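Local coordinates for protein glycosyl hydrolase BlGH5_18 (Bifidobacterium longum subsp. infantis, PDB 7LQX) that probably hydrolyses glycosidic bonds during N-glycan breakdown, as a bacterial family 5 (subfamily 18) glycoside hydrolase, at residues 58-63 with 349-354; 202-207 with 273-278; 295-300 with 309-314. All coordinates share one frame; numbering follows the deposited sequence. Where two conformers were deposited one is given.

Contact 1 of 3, residues 58-63 with 349-354; sequences LGMDHV and EMAQEY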
loop_
_atom_site.group_PDB
_atom_site.type_symbol
_atom_site.label_atom_id
_atom_site.label_comp_id
_atom_site.label_asym_id
_atom_site.label_seq_id
_atom_site.Cartn_x
_atom_site.Cartn_y
_atom_site.Cartn_z
ATOM N N LEU A 58 1.384 -19.873 28.691
ATOM C CA LEU A 58 2.832 -19.850 28.836
ATOM C C LEU A 58 3.293 -19.059 30.049
ATOM O O LEU A 58 4.503 -19.021 30.323
ATOM C CB LEU A 58 3.477 -19.198 27.615
ATOM C CG LEU A 58 3.427 -19.931 26.284
ATOM C CD1 LEU A 58 4.160 -19.077 25.249
ATOM C CD2 LEU A 58 4.036 -21.316 26.399
ATOM N N GLY A 59 2.379 -18.410 30.760
ATOM C CA GLY A 59 2.755 -17.527 31.840
ATOM C C GLY A 59 3.081 -16.119 31.407
ATOM O O GLY A 59 3.852 -15.431 32.089
HETATM N N MSE A 60 2.528 -15.669 30.288
HETATM C CA MSE A 60 2.766 -14.320 29.800
HETATM C C MSE A 60 1.838 -13.336 30.491
HETATM O O MSE A 60 0.698 -13.670 30.821
HETATM C CB MSE A 60 2.524 -14.257 28.296
HETATM C CG MSE A 60 3.373 -15.210 27.496
HETATM SE SE MSE A 60 5.271 -14.839 27.592
HETATM C CE MSE A 60 5.792 -16.087 28.948
ATOM N N ASP A 61 2.324 -12.115 30.705
ATOM C CA ASP A 61 1.517 -11.065 31.303
ATOM C C ASP A 61 1.152 -9.951 30.332
ATOM O O ASP A 61 0.382 -9.061 30.704
ATOM C CB ASP A 61 2.211 -10.501 32.551
ATOM C CG ASP A 61 3.572 -9.914 32.249
ATOM O OD1 ASP A 61 3.629 -8.898 31.532
ATOM O OD2 ASP A 61 4.578 -10.476 32.718
ATOM N N HIS A 62 1.662 -9.971 29.099
ATOM C CA HIS A 62 1.291 -8.934 28.148
ATOM C C HIS A 62 1.543 -9.395 26.724
ATOM O O HIS A 62 2.289 -10.344 26.469
ATOM C CB HIS A 62 2.061 -7.623 28.392
ATOM C CG HIS A 62 3.517 -7.699 28.034
ATOM N ND1 HIS A 62 4.473 -8.125 28.924
ATOM C CD2 HIS A 62 4.177 -7.408 26.885
ATOM C CE1 HIS A 62 5.661 -8.095 28.341
ATOM N NE2 HIS A 62 5.510 -7.663 27.104
ATOM N N VAL A 63 0.917 -8.666 25.802
ATOM C CA VAL A 63 1.158 -8.776 24.376
ATOM C C VAL A 63 1.427 -7.389 23.806
ATOM O O VAL A 63 0.948 -6.373 24.319
ATOM C CB VAL A 63 -0.035 -9.423 23.636
ATOM C CG1 VAL A 63 -0.210 -10.878 24.047
ATOM C CG2 VAL A 63 -1.322 -8.640 23.873
ATOM N N GLU A 349 9.774 -21.033 30.966
ATOM C CA GLU A 349 10.643 -21.296 32.108
ATOM C C GLU A 349 11.348 -20.027 32.554
ATOM O O GLU A 349 11.508 -19.778 33.752
ATOM C CB GLU A 349 11.674 -22.364 31.743
ATOM C CG GLU A 349 11.095 -23.758 31.576
ATOM C CD GLU A 349 11.966 -24.674 30.719
ATOM O OE1 GLU A 349 11.462 -25.729 30.272
ATOM O OE2 GLU A 349 13.149 -24.343 30.485
HETATM N N MSE A 350 11.769 -19.208 31.607
HETATM C CA MSE A 350 12.475 -17.984 31.954
HETATM C C MSE A 350 11.538 -16.995 32.634
HETATM O O MSE A 350 11.923 -16.327 33.594
HETATM C CB MSE A 350 13.114 -17.373 30.715
HETATM C CG MSE A 350 14.222 -18.227 30.111
HETATM SE SE MSE A 350 15.645 -18.710 31.334
HETATM C CE MSE A 350 14.902 -20.301 32.150
ATOM N N ALA A 351 10.303 -16.892 32.151
ATOM C CA ALA A 351 9.343 -16.011 32.802
ATOM C C ALA A 351 9.105 -16.449 34.240
ATOM O O ALA A 351 9.052 -15.616 35.154
ATOM C CB ALA A 351 8.034 -16.010 32.020
ATOM N N GLN A 352 8.991 -17.754 34.464
ATOM C CA GLN A 352 8.787 -18.249 35.819
ATOM C C GLN A 352 9.988 -17.938 36.706
ATOM O O GLN A 352 9.826 -17.614 37.889
ATOM C CB GLN A 352 8.511 -19.753 35.785
ATOM C CG GLN A 352 7.975 -20.302 37.104
ATOM C CD GLN A 352 6.493 -20.016 37.299
ATOM O OE1 GLN A 352 5.771 -19.730 36.342
ATOM N NE2 GLN A 352 6.034 -20.095 38.543
ATOM N N GLU A 353 11.201 -18.027 36.159
ATOM C CA GLU A 353 12.396 -17.790 36.963
ATOM C C GLU A 353 12.590 -16.310 37.278
ATOM O O GLU A 353 13.059 -15.963 38.370
ATOM C CB GLU A 353 13.626 -18.337 36.231
ATOM C CG GLU A 353 14.929 -18.188 36.996
ATOM C CD GLU A 353 16.099 -18.861 36.298
ATOM O OE1 GLU A 353 17.248 -18.673 36.752
ATOM O OE2 GLU A 353 15.870 -19.574 35.297
ATOM N N TYR A 354 12.246 -15.420 36.345
ATOM C CA TYR A 354 12.654 -14.026 36.451
ATOM C C TYR A 354 11.538 -13.038 36.760
ATOM O O TYR A 354 11.843 -11.920 37.186
ATOM C CB TYR A 354 13.396 -13.571 35.178
ATOM C CG TYR A 354 14.788 -14.140 35.112
ATOM C CD1 TYR A 354 15.847 -13.531 35.768
ATOM C CD2 TYR A 354 15.039 -15.316 34.431
ATOM C CE1 TYR A 354 17.117 -14.080 35.732
ATOM C CE2 TYR A 354 16.303 -15.866 34.394
ATOM C CZ TYR A 354 17.339 -15.239 35.041
ATOM O OH TYR A 354 18.599 -15.781 35.006
#
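G59 and A351 bring the two backbones to their nearest approach, 6.8 Å between CA atoms, where the turn leaving helix 45-57 passes the last turns of helix 342-354. G59 ends its helix in a Schellman motif with positive phi, and its carbonyl O lies 4.2 Å from A351 CB. The closer touch is apolar: the selenomethionine methyl M60 CE reaches A351 CB at 3.8 Å. M60 starts out pointing away from the helix, and bends at chi2 (-64°) and chi3 (98°) carry its methyl end back to the alanine. Nearby, H62 ND1 donates to D61 OD1 over 2.8 Å at an N-H...O angle of 169°; the bond lies in the imidazole plane but meets the carboxylate from above its own plane. H62 NE2 is hydrogen-bonded to T310 OG1, and R23 and R25 form salt bridges with D61. These two arginines and H62 are likely to favour the charged form of D61, which does not itself touch the helix. Across the segments the contact is one small apolar touch, and the polar link between turn and helix is made by R355, just past the helix segment, which hydrogen-bonds to both G59 O and Q352 OE1.

Contact 2 of 3, residues 202-207 with 273-278; sequences LHSEND and WLQEVG. With EDO (1,2-ethanediol), chain C; EDO (1,2-ethanediol), chain D.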
loop_
_atom_site.group_PDB
_atom_site.type_symbol
_atom_site.label_atom_id
_atom_site.label_comp_id
_atom_site.label_asym_id
_atom_site.label_seq_id
_atom_site.Cartn_x
_atom_site.Cartn_y
_atom_site.Cartn_z
ATOM N N LEU A 202 5.732 5.608 23.982
ATOM C CA LEU A 202 7.041 5.099 23.623
ATOM C C LEU A 202 7.298 5.319 22.141
ATOM O O LEU A 202 6.371 5.494 21.343
ATOM C CB LEU A 202 7.128 3.575 23.852
ATOM C CG LEU A 202 6.634 3.096 25.210
ATOM C CD1 LEU A 202 6.487 1.593 25.268
ATOM C CD2 LEU A 202 7.572 3.553 26.308
ATOM N N HIS A 203 8.571 5.254 21.766
ATOM C CA HIS A 203 8.943 5.171 20.356
ATOM C C HIS A 203 9.958 4.047 20.187
ATOM O O HIS A 203 10.616 3.628 21.143
ATOM C CB HIS A 203 9.444 6.509 19.787
ATOM C CG HIS A 203 10.705 6.998 20.409
ATOM N ND1 HIS A 203 11.933 6.861 19.798
ATOM C CD2 HIS A 203 10.935 7.620 21.589
ATOM C CE1 HIS A 203 12.867 7.371 20.578
ATOM N NE2 HIS A 203 12.289 7.829 21.674
ATOM N N SER A 204 10.043 3.532 18.960
ATOM C CA SER A 204 10.840 2.354 18.653
ATOM C C SER A 204 11.664 2.548 17.394
ATOM O O SER A 204 11.124 2.874 16.330
ATOM C CB SER A 204 9.925 1.135 18.449
ATOM O OG SER A 204 10.543 0.120 17.668
ATOM N N GLU A 205 12.956 2.284 17.512
ATOM C CA GLU A 205 13.855 2.208 16.375
ATOM C C GLU A 205 14.493 0.828 16.306
ATOM O O GLU A 205 14.624 0.131 17.319
ATOM C CB GLU A 205 14.950 3.260 16.504
ATOM C CG GLU A 205 14.429 4.680 16.407
ATOM C CD GLU A 205 13.786 5.208 17.688
ATOM O OE1 GLU A 205 14.370 5.056 18.781
ATOM O OE2 GLU A 205 12.695 5.803 17.577
ATOM N N ASN A 206 14.886 0.440 15.095
ATOM C CA ASN A 206 15.803 -0.676 14.943
ATOM C C ASN A 206 17.186 -0.252 15.426
ATOM O O ASN A 206 17.411 0.899 15.814
ATOM C CB ASN A 206 15.792 -1.212 13.511
ATOM C CG ASN A 206 16.337 -0.233 12.501
ATOM O OD1 ASN A 206 17.258 0.536 12.782
ATOM N ND2 ASN A 206 15.777 -0.270 11.296
ATOM N N ASP A 207 18.132 -1.195 15.404
ATOM C CA ASP A 207 19.432 -0.945 16.020
ATOM C C ASP A 207 20.282 0.054 15.249
ATOM O O ASP A 207 21.358 0.417 15.740
ATOM C CB ASP A 207 20.189 -2.244 16.323
ATOM C CG ASP A 207 20.511 -3.067 15.092
ATOM O OD1 ASP A 207 20.532 -2.514 13.978
ATOM O OD2 ASP A 207 20.774 -4.285 15.251
ATOM N N TRP A 273 12.986 -1.638 28.089
ATOM C CA TRP A 273 12.108 -2.703 27.621
ATOM C C TRP A 273 12.794 -3.401 26.451
ATOM O O TRP A 273 12.994 -2.797 25.398
ATOM C CB TRP A 273 10.765 -2.107 27.194
ATOM C CG TRP A 273 9.752 -3.132 26.780
ATOM C CD1 TRP A 273 9.867 -4.481 26.888
ATOM C CD2 TRP A 273 8.462 -2.886 26.205
ATOM N NE1 TRP A 273 8.741 -5.100 26.400
ATOM C CE2 TRP A 273 7.855 -4.140 25.990
ATOM C CE3 TRP A 273 7.758 -1.731 25.864
ATOM C CZ2 TRP A 273 6.585 -4.269 25.435
ATOM C CZ3 TRP A 273 6.498 -1.857 25.327
ATOM C CH2 TRP A 273 5.921 -3.120 25.111
ATOM N N LEU A 274 13.184 -4.656 26.659
ATOM C CA LEU A 274 13.594 -5.538 25.567
ATOM C C LEU A 274 12.310 -5.908 24.834
ATOM O O LEU A 274 11.693 -6.952 25.069
ATOM C CB LEU A 274 14.304 -6.748 26.132
ATOM C CG LEU A 274 14.991 -7.652 25.120
ATOM C CD1 LEU A 274 15.875 -6.896 24.155
ATOM C CD2 LEU A 274 15.805 -8.689 25.893
ATOM N N GLN A 275 11.883 -4.988 23.961
ATOM C CA GLN A 275 10.572 -5.056 23.324
ATOM C C GLN A 275 10.536 -6.060 22.187
ATOM O O GLN A 275 9.449 -6.543 21.845
ATOM C CB GLN A 275 10.199 -3.640 22.861
ATOM C CG GLN A 275 8.798 -3.501 22.311
ATOM C CD GLN A 275 8.493 -2.107 21.791
ATOM O OE1 GLN A 275 7.560 -1.435 22.260
ATOM N NE2 GLN A 275 9.262 -1.666 20.838
ATOM N N GLU A 276 11.690 -6.395 21.614
ATOM C CA GLU A 276 11.805 -7.550 20.753
ATOM C C GLU A 276 13.108 -8.273 21.021
ATOM O O GLU A 276 14.169 -7.646 21.089
ATOM C CB GLU A 276 11.844 -7.197 19.259
ATOM C CG GLU A 276 10.597 -6.578 18.734
ATOM C CD GLU A 276 10.677 -6.217 17.277
ATOM O OE1 GLU A 276 11.688 -6.535 16.602
ATOM O OE2 GLU A 276 9.716 -5.563 16.822
ATOM N N VAL A 277 13.024 -9.587 21.130
ATOM C CA VAL A 277 14.189 -10.457 21.043
ATOM C C VAL A 277 13.697 -11.756 20.435
ATOM O O VAL A 277 12.676 -12.300 20.865
ATOM C CB VAL A 277 14.856 -10.663 22.415
ATOM C CG1 VAL A 277 13.832 -11.097 23.427
ATOM C CG2 VAL A 277 15.999 -11.666 22.306
ATOM N N GLY A 278 14.387 -12.231 19.406
ATOM C CA GLY A 278 14.050 -13.479 18.752
ATOM C C GLY A 278 15.294 -14.296 18.479
ATOM O O GLY A 278 16.414 -13.849 18.721
HETATM C C1 EDO C . 18.023 2.114 9.738
HETATM O O1 EDO C . 17.079 1.212 9.153
HETATM C C2 EDO C . 18.923 2.696 8.656
HETATM O O2 EDO C . 18.123 3.249 7.604
HETATM C C1 EDO D . 10.027 -6.871 13.878
HETATM O O1 EDO D . 10.193 -5.507 14.268
HETATM C C2 EDO D . 9.008 -6.922 12.744
HETATM O O2 EDO D . 9.494 -6.110 11.662
#
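L202 CD1 meets the edge of the W273 indole, 3.5 Å from CZ3 and near the ring plane, the two side chains crossing at about a right angle. Two residues on, S204 CB packs 3.7 Å from Q275 NE2. Q275 extends from a CG anti to its backbone N (chi1 -174°), which lays that CG over the centre of the W273 ring, 3.7 Å above its plane. W273 NE1 hydrogen-bonds to T310, and Q275 NE2 to H232. H203 ND1 donates to the syn lone pair of E205 OE2 at 2.6 Å. Further out, N206 ND2 donates to an ethanediol O1 at 2.9 Å, while its OD1 accepts from G208 N and N165. A leucine here would probably leave the G208 amide without its cap and cost N165 this bond. A second ethanediol, like the first probably from the crystallisation liquor, donates from O1 to E276 OE2 (2.6 Å), which also forms a salt bridge with R64. L202 ends strand 200-202, whereas strand 272-277 lies between strands 229-233 and 306-312, so the contact spans 229-233, on whose T230 both S204 and Q275 pack. Segment 202-207 then enters helix 208-211, whose first amide N206 caps.

Contact 3 of 3, residues 295-300 with 309-314; sequences DTIAKA and VTWWCS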
loop_
_atom_site.group_PDB
_atom_site.type_symbol
_atom_site.label_atom_id
_atom_site.label_comp_id
_atom_site.label_asym_id
_atom_site.label_seq_id
_atom_site.Cartn_x
_atom_site.Cartn_y
_atom_site.Cartn_z
ATOM N N ASP A 295 19.878 -18.378 27.591
ATOM C CA ASP A 295 21.123 -17.670 27.867
ATOM C C ASP A 295 20.982 -16.175 27.616
ATOM O O ASP A 295 21.508 -15.356 28.376
ATOM C CB ASP A 295 22.241 -18.235 26.987
ATOM C CG ASP A 295 22.744 -19.583 27.460
ATOM O OD1 ASP A 295 22.429 -19.999 28.597
ATOM O OD2 ASP A 295 23.474 -20.227 26.681
ATOM N N THR A 296 20.283 -15.801 26.543
ATOM C CA THR A 296 20.079 -14.385 26.257
ATOM C C THR A 296 19.333 -13.698 27.389
ATOM O O THR A 296 19.688 -12.584 27.787
ATOM C CB THR A 296 19.329 -14.216 24.939
ATOM O OG1 THR A 296 20.183 -14.612 23.861
ATOM C CG2 THR A 296 18.907 -12.774 24.716
ATOM N N ILE A 297 18.298 -14.348 27.920
ATOM C CA ILE A 297 17.509 -13.745 28.988
ATOM C C ILE A 297 18.289 -13.712 30.291
ATOM O O ILE A 297 18.279 -12.702 31.002
ATOM C CB ILE A 297 16.151 -14.456 29.123
ATOM C CG1 ILE A 297 15.314 -14.173 27.874
ATOM C CG2 ILE A 297 15.431 -13.988 30.382
ATOM C CD1 ILE A 297 14.098 -15.061 27.741
ATOM N N ALA A 298 18.988 -14.794 30.624
ATOM C CA ALA A 298 19.787 -14.784 31.845
ATOM C C ALA A 298 20.827 -13.673 31.811
ATOM O O ALA A 298 21.114 -13.047 32.839
ATOM C CB ALA A 298 20.460 -16.138 32.039
ATOM N N LYS A 299 21.412 -13.413 30.643
ATOM C CA LYS A 299 22.352 -12.303 30.532
ATOM C C LYS A 299 21.628 -10.963 30.605
ATOM O O LYS A 299 22.048 -10.064 31.340
ATOM C CB LYS A 299 23.184 -12.424 29.254
ATOM C CG LYS A 299 24.252 -13.527 29.330
ATOM C CD LYS A 299 25.188 -13.526 28.128
ATOM C CE LYS A 299 26.231 -14.604 28.213
ATOM N NZ LYS A 299 27.342 -14.350 27.237
ATOM N N ALA A 300 20.539 -10.803 29.852
ATOM C CA ALA A 300 19.826 -9.530 29.865
ATOM C C ALA A 300 19.393 -9.144 31.278
ATOM O O ALA A 300 19.414 -7.959 31.636
ATOM C CB ALA A 300 18.621 -9.585 28.923
ATOM N N VAL A 309 10.754 -8.375 28.974
ATOM C CA VAL A 309 11.229 -9.078 27.790
ATOM C C VAL A 309 10.004 -9.515 27.006
ATOM O O VAL A 309 9.108 -10.158 27.562
ATOM C CB VAL A 309 12.076 -10.313 28.159
ATOM C CG1 VAL A 309 12.511 -11.044 26.888
ATOM C CG2 VAL A 309 13.262 -9.914 29.023
ATOM N N THR A 310 9.971 -9.178 25.723
ATOM C CA THR A 310 8.847 -9.497 24.845
ATOM C C THR A 310 9.390 -10.243 23.639
ATOM O O THR A 310 10.082 -9.664 22.800
ATOM C CB THR A 310 8.104 -8.218 24.467
ATOM O OG1 THR A 310 7.798 -7.501 25.677
ATOM C CG2 THR A 310 6.832 -8.516 23.707
ATOM N N TRP A 311 9.100 -11.538 23.579
ATOM C CA TRP A 311 9.701 -12.385 22.558
ATOM C C TRP A 311 9.088 -12.079 21.192
ATOM O O TRP A 311 7.886 -11.829 21.078
ATOM C CB TRP A 311 9.551 -13.889 22.920
ATOM C CG TRP A 311 10.630 -14.647 22.218
ATOM C CD1 TRP A 311 10.539 -15.328 21.033
ATOM C CD2 TRP A 311 11.999 -14.726 22.618
ATOM N NE1 TRP A 311 11.769 -15.834 20.686
ATOM C CE2 TRP A 311 12.682 -15.474 21.642
ATOM C CE3 TRP A 311 12.715 -14.243 23.720
ATOM C CZ2 TRP A 311 14.043 -15.739 21.727
ATOM C CZ3 TRP A 311 14.065 -14.509 23.797
ATOM C CH2 TRP A 311 14.715 -15.246 22.805
ATOM N N TRP A 312 9.928 -12.052 20.153
ATOM C CA TRP A 312 9.461 -12.028 18.767
ATOM C C TRP A 312 9.589 -13.460 18.243
ATOM O O TRP A 312 10.705 -13.909 17.986
ATOM C CB TRP A 312 10.279 -11.069 17.880
ATOM C CG TRP A 312 9.595 -11.020 16.563
ATOM C CD1 TRP A 312 9.677 -11.949 15.571
ATOM C CD2 TRP A 312 8.639 -10.049 16.127
ATOM N NE1 TRP A 312 8.831 -11.621 14.544
ATOM C CE2 TRP A 312 8.188 -10.452 14.856
ATOM C CE3 TRP A 312 8.128 -8.871 16.684
ATOM C CZ2 TRP A 312 7.243 -9.720 14.133
ATOM C CZ3 TRP A 312 7.196 -8.146 15.971
ATOM C CH2 TRP A 312 6.759 -8.575 14.708
ATOM N N CYS A 313 8.472 -14.187 18.058
ATOM C CA CYS A 313 7.100 -13.714 18.139
ATOM C C CYS A 313 6.226 -14.847 18.685
ATOM O O CYS A 313 6.712 -15.949 18.963
ATOM C CB CYS A 313 6.584 -13.288 16.769
ATOM S SG CYS A 313 6.877 -14.471 15.447
ATOM N N SER A 314 4.929 -14.596 18.840
ATOM C CA SER A 314 4.075 -15.614 19.440
ATOM C C SER A 314 3.929 -16.822 18.524
ATOM O O SER A 314 4.089 -17.962 18.969
ATOM C CB SER A 314 2.709 -15.029 19.798
ATOM O OG SER A 314 1.978 -14.658 18.648
#
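The W311 indole is approached obliquely by I297, whose CD1 lies 4.0 Å from CZ3 at the six-membered end of the ring, while F347 of helix 342-354 meets the same indole with the ring planes at about 50°. On the W312 ring, C313 CB sits 3.5 Å above one face, offset toward the rim, across the cis peptide bond that joins the two residues, and W234 meets the same indole. Two residues before W311 on the strand, V309 CG1 lies 4.3 Å from I297 CG1, so that one isoleucine touches two alternate residues of the strand. Its CG1 branch stands anti to the carbonyl carbon, and the extended chi2 of 167° sends CD1 out to the indole. No hydrogen bond crosses between these helix and strand segments; the join is hydrophobic. Strand 272-277, helix 289-300 and strand 306-312 form a beta-alpha-beta unit, with the helix packed on the outer side of a parallel sheet. This is the repeating unit of the (beta/alpha)8 barrel expected of family 5 glycoside hydrolases, and a cis peptide after a tryptophan near the C-terminal end of the eighth barrel strand is a known feature of that family.

Overall arrangement
T310 ties the three contacts together: its OG1 lies 2.7 Å from H62 NE2 of contact 1 and 2.7 Å from W273 NE1 of contact 2, both probable hydrogen bonds. Contacts 1 and 3 have centres about 10 Å apart and share a layer outside the barrel, where M350 CB packs 3.9 Å from I297 CD1. The centre of contact 2 lies about 12 Å from that of contact 3, about 18 Å from that of contact 1 and about 1 Å from the centre of the chain. Its strand adjoins that of contact 3, with V277 O 2.8 Å from W312 N. E276 and W312 touch toward the C-terminal ends of these strands, where (beta/alpha)8 enzymes carry their active site.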